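Local coordinates for protein ATP-dependent DNA ligase (Mycobacterium tuberculosis, PDB 6NHX) that seals double-strand breaks in DNA during non-homologous end joining with Ku, joining 3'-hydroxyl and 5'-phosphate ends at the cost of ATP, at residues Y35-E40 and A58-L63; G214-G219 and S302-E307. The protein carries 1 engineered substitution. All blocks are in the same frame, centred on the assembly; numbering follows the deposited sequence.

Contact 1: residues Y35-E40 and A58-L63; sequences YRLLVE and AEYPQL
Leu37 and Tyr60 meet because each sends its CG anti to its own carbonyl carbon, with chi1 of -72° and -58°, from a CB that already points at the opposite segment. Leu37 then places CD1 squarely over one face of the Tyr60 ring: the methyl stands 4.2 Å from the ring centroid and only 6° off the ring normal, which meets the criteria for a CH-pi contact. Its other methyl, CD2, lies 4.1 Å from Tyr60 CE2. Leu37 CD1 also meets Leu63 CD1 tip to tip at 3.7 Å, so one leucine methyl serves both the ring and the second leucine. At the far end of the phenol, Tyr60 OH comes within 3.2 Å of Tyr35 CD2, where the two tyrosine side chains cross at about a right angle; Tyr35 approaches near the plane of the Tyr60 ring. Phe106 of strand 105-114 touches both Leu37 and Leu63, while Ala81 and Leu48 touch Tyr60. Arg36, whose CB points away from 58-63, belongs to the ATP pocket, and its guanidinium forms a salt bridge with Asp78. Across this interface the attraction is apolar and CH-pi, with no hydrogen bond between the segments.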
loop_
_atom_site.group_PDB
_atom_site.type_symbol
_atom_site.label_atom_id
_atom_site.label_comp_id
_atom_site.label_asym_id
_atom_site.label_seq_id
_atom_site.Cartn_x
_atom_site.Cartn_y
_atom_site.Cartn_z
ATOM N N TYR A 35 3.162 -4.272 -0.062
ATOM C CA TYR A 35 2.316 -5.446 -0.216
ATOM C C TYR A 35 2.266 -6.183 1.117
ATOM O O TYR A 35 3.308 -6.434 1.734
ATOM C CB TYR A 35 2.843 -6.395 -1.294
ATOM C CG TYR A 35 2.719 -5.930 -2.722
ATOM C CD1 TYR A 35 1.642 -5.166 -3.156
ATOM C CD2 TYR A 35 3.679 -6.281 -3.646
ATOM C CE1 TYR A 35 1.551 -4.757 -4.483
ATOM C CE2 TYR A 35 3.597 -5.886 -4.957
ATOM C CZ TYR A 35 2.541 -5.125 -5.375
ATOM O OH TYR A 35 2.504 -4.753 -6.699
ATOM N N ARG A 36 1.062 -6.540 1.545
ATOM C CA ARG A 36 0.877 -7.255 2.800
ATOM C C ARG A 36 1.377 -8.686 2.673
ATOM O O ARG A 36 1.059 -9.388 1.709
ATOM C CB ARG A 36 -0.613 -7.269 3.132
ATOM C CG ARG A 36 -0.917 -7.832 4.503
ATOM C CD ARG A 36 -0.593 -6.830 5.590
ATOM N NE ARG A 36 -1.103 -7.246 6.890
ATOM C CZ ARG A 36 -2.333 -7.007 7.327
ATOM N NH1 ARG A 36 -3.192 -6.338 6.571
ATOM N NH2 ARG A 36 -2.701 -7.429 8.526
ATOM N N LEU A 37 2.148 -9.136 3.665
ATOM C CA LEU A 37 2.649 -10.502 3.670
ATOM C C LEU A 37 2.490 -11.121 5.046
ATOM O O LEU A 37 2.755 -10.476 6.063
ATOM C CB LEU A 37 4.132 -10.571 3.307
ATOM C CG LEU A 37 4.497 -10.300 1.849
ATOM C CD1 LEU A 37 5.988 -10.486 1.648
ATOM C CD2 LEU A 37 3.699 -11.183 0.888
ATOM N N LEU A 38 2.070 -12.382 5.065
ATOM C CA LEU A 38 2.229 -13.246 6.227
ATOM C C LEU A 38 3.478 -14.082 5.991
ATOM O O LEU A 38 3.670 -14.627 4.897
ATOM C CB LEU A 38 1.004 -14.143 6.431
ATOM C CG LEU A 38 -0.304 -13.389 6.726
ATOM C CD1 LEU A 38 -1.452 -14.372 6.848
ATOM C CD2 LEU A 38 -0.198 -12.544 7.992
ATOM N N VAL A 39 4.327 -14.172 7.008
ATOM C CA VAL A 39 5.651 -14.773 6.873
ATOM C C VAL A 39 5.785 -15.893 7.896
ATOM O O VAL A 39 5.650 -15.655 9.102
ATOM C CB VAL A 39 6.759 -13.735 7.086
ATOM C CG1 VAL A 39 8.150 -14.400 7.065
ATOM C CG2 VAL A 39 6.646 -12.606 6.054
ATOM N N GLU A 40 6.061 -17.099 7.423
ATOM C CA GLU A 40 6.355 -18.228 8.291
ATOM C C GLU A 40 7.849 -18.497 8.216
ATOM O O GLU A 40 8.370 -18.776 7.136
ATOM C CB GLU A 40 5.589 -19.464 7.831
ATOM C CG GLU A 40 5.845 -20.703 8.663
ATOM C CD GLU A 40 5.314 -21.923 7.970
ATOM O OE1 GLU A 40 4.283 -22.448 8.421
ATOM O OE2 GLU A 40 5.917 -22.342 6.958
ATOM N N ALA A 58 8.025 -17.663 -3.994
ATOM C CA ALA A 58 8.952 -17.522 -5.110
ATOM C C ALA A 58 9.020 -16.095 -5.637
ATOM O O ALA A 58 9.983 -15.751 -6.329
ATOM C CB ALA A 58 8.590 -18.493 -6.235
ATOM N N GLU A 59 8.039 -15.256 -5.316
ATOM C CA GLU A 59 8.047 -13.885 -5.809
ATOM C C GLU A 59 8.985 -12.970 -5.029
ATOM O O GLU A 59 9.238 -11.846 -5.477
ATOM C CB GLU A 59 6.630 -13.300 -5.810
ATOM C CG GLU A 59 5.643 -14.042 -6.702
ATOM C CD GLU A 59 4.250 -13.435 -6.667
ATOM O OE1 GLU A 59 3.996 -12.566 -5.806
ATOM O OE2 GLU A 59 3.407 -13.826 -7.501
ATOM N N TYR A 60 9.517 -13.412 -3.892
ATOM C CA TYR A 60 10.350 -12.569 -3.034
ATOM C C TYR A 60 11.614 -13.305 -2.622
ATOM O O TYR A 60 11.765 -13.700 -1.458
ATOM C CB TYR A 60 9.584 -12.106 -1.795
ATOM C CG TYR A 60 8.329 -11.326 -2.082
ATOM C CD1 TYR A 60 8.357 -9.939 -2.135
ATOM C CD2 TYR A 60 7.115 -11.971 -2.292
ATOM C CE1 TYR A 60 7.212 -9.213 -2.385
ATOM C CE2 TYR A 60 5.960 -11.249 -2.542
ATOM C CZ TYR A 60 6.020 -9.869 -2.592
ATOM O OH TYR A 60 4.883 -9.135 -2.838
ATOM N N PRO A 61 12.560 -13.490 -3.550
ATOM C CA PRO A 61 13.859 -14.062 -3.162
ATOM C C PRO A 61 14.658 -13.164 -2.236
ATOM O O PRO A 61 15.522 -13.669 -1.508
ATOM C CB PRO A 61 14.573 -14.254 -4.506
ATOM C CG PRO A 61 13.968 -13.208 -5.384
ATOM C CD PRO A 61 12.519 -13.146 -4.983
ATOM N N GLN A 62 14.396 -11.853 -2.244
ATOM C CA GLN A 62 15.059 -10.951 -1.308
ATOM C C GLN A 62 14.798 -11.356 0.135
ATOM O O GLN A 62 15.651 -11.146 1.004
ATOM C CB GLN A 62 14.564 -9.520 -1.524
ATOM C CG GLN A 62 14.902 -8.911 -2.875
ATOM C CD GLN A 62 13.779 -9.077 -3.879
ATOM O OE1 GLN A 62 12.841 -9.849 -3.661
ATOM N NE2 GLN A 62 13.863 -8.344 -4.985
ATOM N N LEU A 63 13.633 -11.937 0.409
ATOM C CA LEU A 63 13.210 -12.248 1.765
ATOM C C LEU A 63 13.589 -13.655 2.200
ATOM O O LEU A 63 13.134 -14.103 3.258
ATOM C CB LEU A 63 11.699 -12.040 1.904
ATOM C CG LEU A 63 11.191 -10.643 1.539
ATOM C CD1 LEU A 63 9.716 -10.530 1.868
ATOM C CD2 LEU A 63 11.992 -9.572 2.261
#

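Contact 2: residues G214-G219 and S302-E307; sequences GIPGPG and SEVVRE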
loop_
_atom_site.group_PDB
_atom_site.type_symbol
_atom_site.label_atom_id
_atom_site.label_comp_id
_atom_site.label_asym_id
_atom_site.label_seq_id
_atom_site.Cartn_x
_atom_site.Cartn_y
_atom_site.Cartn_z
ATOM N N GLY A 214 -9.320 10.118 -15.736
ATOM C CA GLY A 214 -10.732 10.430 -15.854
ATOM C C GLY A 214 -11.609 9.662 -14.879
ATOM O O GLY A 214 -11.206 8.619 -14.337
ATOM N N ILE A 215 -12.804 10.187 -14.679
ATOM C CA ILE A 215 -13.852 9.515 -13.907
ATOM C C ILE A 215 -14.911 9.048 -14.902
ATOM O O ILE A 215 -15.411 9.867 -15.677
ATOM C CB ILE A 215 -14.485 10.463 -12.870
ATOM C CG1 ILE A 215 -13.431 11.025 -11.915
ATOM C CG2 ILE A 215 -15.601 9.760 -12.103
ATOM C CD1 ILE A 215 -12.753 9.993 -11.034
ATOM N N PRO A 216 -15.282 7.768 -14.910
ATOM C CA PRO A 216 -16.291 7.310 -15.878
ATOM C C PRO A 216 -17.627 8.010 -15.676
ATOM O O PRO A 216 -18.115 8.159 -14.550
ATOM C CB PRO A 216 -16.398 5.806 -15.594
ATOM C CG PRO A 216 -15.094 5.463 -14.966
ATOM C CD PRO A 216 -14.733 6.652 -14.128
ATOM N N GLY A 217 -18.215 8.448 -16.779
ATOM C CA GLY A 217 -19.537 9.025 -16.739
ATOM C C GLY A 217 -20.334 8.615 -17.953
ATOM O O GLY A 217 -19.873 7.829 -18.789
ATOM N N PRO A 218 -21.556 9.127 -18.076
ATOM C CA PRO A 218 -22.270 8.975 -19.346
ATOM C C PRO A 218 -21.483 9.689 -20.433
ATOM O O PRO A 218 -21.051 10.829 -20.260
ATOM C CB PRO A 218 -23.620 9.653 -19.082
ATOM C CG PRO A 218 -23.740 9.744 -17.589
ATOM C CD PRO A 218 -22.340 9.871 -17.077
ATOM N N GLY A 219 -21.258 9.003 -21.539
ATOM C CA GLY A 219 -20.526 9.608 -22.624
ATOM C C GLY A 219 -19.022 9.484 -22.542
ATOM O O GLY A 219 -18.337 9.935 -23.467
ATOM N N SER A 302 -15.773 0.242 -13.692
ATOM C CA SER A 302 -17.193 0.424 -13.397
ATOM C C SER A 302 -17.451 0.778 -11.938
ATOM O O SER A 302 -18.535 1.278 -11.618
ATOM C CB SER A 302 -18.007 -0.812 -13.809
ATOM O OG SER A 302 -17.614 -1.966 -13.093
ATOM N N GLU A 303 -16.486 0.540 -11.053
ATOM C CA GLU A 303 -16.627 0.840 -9.633
ATOM C C GLU A 303 -16.061 2.204 -9.252
ATOM O O GLU A 303 -16.167 2.597 -8.084
ATOM C CB GLU A 303 -15.960 -0.258 -8.792
ATOM C CG GLU A 303 -16.598 -1.638 -8.958
ATOM C CD GLU A 303 -15.737 -2.770 -8.416
ATOM O OE1 GLU A 303 -14.537 -2.546 -8.139
ATOM O OE2 GLU A 303 -16.267 -3.892 -8.275
ATOM N N VAL A 304 -15.462 2.925 -10.198
ATOM C CA VAL A 304 -14.818 4.205 -9.915
ATOM C C VAL A 304 -15.877 5.299 -9.868
ATOM O O VAL A 304 -16.568 5.553 -10.862
ATOM C CB VAL A 304 -13.744 4.528 -10.969
ATOM C CG1 VAL A 304 -13.211 5.939 -10.776
ATOM C CG2 VAL A 304 -12.617 3.516 -10.914
ATOM N N VAL A 305 -15.990 5.967 -8.723
ATOM C CA VAL A 305 -16.937 7.065 -8.559
ATOM C C VAL A 305 -16.243 8.194 -7.808
ATOM O O VAL A 305 -15.322 7.963 -7.017
ATOM C CB VAL A 305 -18.210 6.623 -7.806
ATOM C CG1 VAL A 305 -18.953 5.551 -8.585
ATOM C CG2 VAL A 305 -17.852 6.125 -6.421
ATOM N N ARG A 306 -16.696 9.424 -8.054
ATOM C CA ARG A 306 -16.120 10.575 -7.368
ATOM C C ARG A 306 -16.383 10.480 -5.871
ATOM O O ARG A 306 -17.537 10.463 -5.432
ATOM C CB ARG A 306 -16.691 11.872 -7.934
ATOM C CG ARG A 306 -16.028 12.310 -9.216
ATOM C CD ARG A 306 -16.283 13.781 -9.510
ATOM N NE ARG A 306 -16.222 14.615 -8.312
ATOM C CZ ARG A 306 -16.109 15.941 -8.331
ATOM N NH1 ARG A 306 -16.041 16.589 -9.487
ATOM N NH2 ARG A 306 -16.066 16.623 -7.194
ATOM N N GLU A 307 -15.307 10.416 -5.093
ATOM C CA GLU A 307 -15.398 10.212 -3.653
ATOM C C GLU A 307 -15.313 11.540 -2.898
ATOM O O GLU A 307 -15.662 11.625 -1.720
ATOM C CB GLU A 307 -14.290 9.261 -3.188
ATOM C CG GLU A 307 -14.147 8.001 -4.042
ATOM C CD GLU A 307 -12.749 7.399 -3.982
ATOM O OE1 GLU A 307 -12.111 7.479 -2.909
ATOM O OE2 GLU A 307 -12.286 6.850 -5.007
ATOM O OXT GLU A 307 -14.894 12.562 -3.448
HETATM O O HOH W 1 -18.361 7.414 -11.922
#
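The flat guanidinium of Arg306 makes a cation-pi interaction with Trp281, while the aliphatic stem of the same side chain packs on Ile215 across the contact. Ile215 CG2 lies 3.9 Å from Arg306 CG, with Ile215 CG1 hardly farther, and the two side chains cross at about a right angle. Beyond this stem the arginine chain bends at chi3 (40°). Pro216 meets Val304 at its CD corner, again nearly perpendicular: Pro216 CD is 3.7 Å from Val304 CG1 and 3.9 Å from Val304 CB. With chi1 at 172°, Val304 holds CG1 anti to its backbone N, and that methyl also touches Ile215 CD1 at 4.1 Å. Direct hydrogen bonds between the segments are absent, but a water bridges them by donating to Pro216 O at 2.7 Å and to Val304 O at 2.8 Å, satisfying two backbone carbonyls at once. The geometry therefore combines a small apolar patch with a solvent-mediated polar link. Strand 190-201 backs both sides: Val195 touches Pro216 and Val304, Gln192 and Val194 touch Ile215, and Gln192 also hydrogen-bonds the backbone of Val305 and Glu307. The C-terminal tail is thereby laid against the end of strand 208-217 and its neighbour in the antiparallel sheet of the OB-family region.

In the fold
From the N terminus, strand 35-42 runs into strand 45-50, and the following loop returns at 58-63 to close contact 1 over 17 intervening residues, before strand 74-82 pairs with strand 35-42. Contact 1 therefore ties a loop to the antiparallel sheet of the ATP-dependent ligase domain. Farther along, strand 190-201 and strand 208-217 pair in the second antiparallel sheet, where contact 2 opens; it closes only at the C-terminal tail, spanning 82 residues. The two contacts are in series, neither nested nor crossed. Their centres lie 34 Å apart on opposite sides of the chain's centre, and their nearest atoms are about 17 Å apart, so the two contacts do not touch and tie separate sheets.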